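Local coordinates for putative DNA binding protein (Bacteroides thetaiotaomicron VPI-5482, PDB 3HTN) that probably binds DNA and carries a histidine metal site, belongs to the PCC (DUF296) family and probably assembles as a trimer, at the interface of chains A and B. Sequence-based numbering; all coordinates share one arbitrary frame. Chains: chain A/B, Putative DNA binding protein.

The interface of chains A and B. Residues chain A 79, 99-100, 105, 107; chain B 107-109.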
# COMPACT_ATOMS: atom_id res chain seq x y z
N SER A 79 7.66 -4.83 -2.85
CA SER A 79 6.96 -4.90 -1.56
C SER A 79 5.60 -4.24 -1.65
O SER A 79 4.67 -4.66 -0.96
CB SER A 79 7.78 -4.31 -0.43
OG SER A 79 8.02 -2.93 -0.62
N THR A 99 7.49 0.41 -4.37
CA THR A 99 8.49 0.19 -3.37
C THR A 99 9.03 -1.19 -3.62
O THR A 99 8.24 -2.16 -3.77
CB THR A 99 7.94 0.28 -1.95
OG1 THR A 99 7.13 1.46 -1.83
CG2 THR A 99 9.07 0.26 -0.94
N VAL A 100 10.34 -1.28 -3.72
CA VAL A 100 11.01 -2.54 -3.94
C VAL A 100 12.10 -2.81 -2.90
O VAL A 100 12.64 -1.88 -2.33
CB VAL A 100 11.63 -2.65 -5.36
CG1 VAL A 100 10.54 -2.44 -6.43
CG2 VAL A 100 12.80 -1.67 -5.52
N TYR A 105 17.99 -6.24 1.26
CA TYR A 105 16.73 -5.87 1.94
C TYR A 105 16.55 -4.36 2.01
O TYR A 105 15.49 -3.91 2.46
CB TYR A 105 16.56 -6.53 3.33
CG TYR A 105 16.78 -8.01 3.25
CD1 TYR A 105 15.80 -8.85 2.76
CD2 TYR A 105 18.01 -8.56 3.59
CE1 TYR A 105 16.02 -10.23 2.66
CE2 TYR A 105 18.25 -9.91 3.46
CZ TYR A 105 17.23 -10.73 3.01
OH TYR A 105 17.50 -12.09 2.91
N ALA A 107 15.44 -0.77 0.66
CA ALA A 107 14.32 -0.42 -0.15
C ALA A 107 14.59 0.75 -1.08
O ALA A 107 15.24 1.72 -0.67
CB ALA A 107 13.10 -0.11 0.73
N ALA B 107 14.24 2.52 5.10
CA ALA B 107 13.26 1.48 4.84
C ALA B 107 13.92 0.18 4.44
O ALA B 107 14.92 0.18 3.68
CB ALA B 107 12.26 1.94 3.75
N LEU B 108 13.35 -0.92 4.93
CA LEU B 108 13.64 -2.27 4.49
C LEU B 108 12.40 -2.81 3.82
O LEU B 108 11.29 -2.43 4.16
CB LEU B 108 14.05 -3.18 5.64
CG LEU B 108 15.21 -2.71 6.50
CD1 LEU B 108 15.30 -3.55 7.80
CD2 LEU B 108 16.54 -2.71 5.70
N ALA B 109 12.55 -3.69 2.85
CA ALA B 109 11.41 -4.23 2.13
C ALA B 109 11.68 -5.61 1.61
O ALA B 109 12.81 -5.94 1.23
CB ALA B 109 11.03 -3.31 0.95
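A:Tyr105 and A:Ala107 meet the strand B:107-112 through main-chain atoms, and two hydrogen bonds join the backbones there. The amide N of B:Ala109 donates to the carbonyl O of A:Tyr105 at 3.0 Å, a fairly straight bond (157° at H) whose donor is tilted a little from the carbonyl plane. In return, the amide N of A:Ala107 donates to the carbonyl O of B:Ala107 at 3.2 Å; this bond is more bent, 138° at H, and its donor stands above the carbonyl plane. Each chain both donates and accepts here, in a pattern resembling antiparallel strand pairing, although A:Tyr105 itself lies in the loop before strand A:107-117. Its positive phi may help turn its carbonyl towards B:Ala109.

The tight part is built of methyl groups. CB of A:Ala107 rests 3.8 Å from CB of B:Ala107 and also packs on CB of B:Ala109. The B:Ala109 methyl continues towards A:Ser79, lying 3.7 Å from its CB and 3.4 Å from its hydroxyl OG. Alanine probably suits these places because its methyl fills the gap without holding the two main chains apart. Serine is slightly larger, and its hydroxyl can bond within its own chain: with chi1 at 63° OG lies between the backbone N and carbonyl carbon, turned to A:Thr99 O, to which it makes a weak hydrogen bond of 3.2 Å. A:Thr99 and A:Val100 only border this cluster.

The looser side is that of B:Leu108, which alternates away from the methyl cluster. Its CG sits beside the backbone N, anti to the carbonyl carbon, and its CB and CD2 flank A:Tyr105 O, each at 3.6 Å. This larger apolar chain is probably tolerated because it sits outside the cluster, with just 3 Å² hidden by the partner. The patch clips two subunits of the deposited trimer together through backbone pairing and close methyl packing, and so likely contributes to trimer assembly.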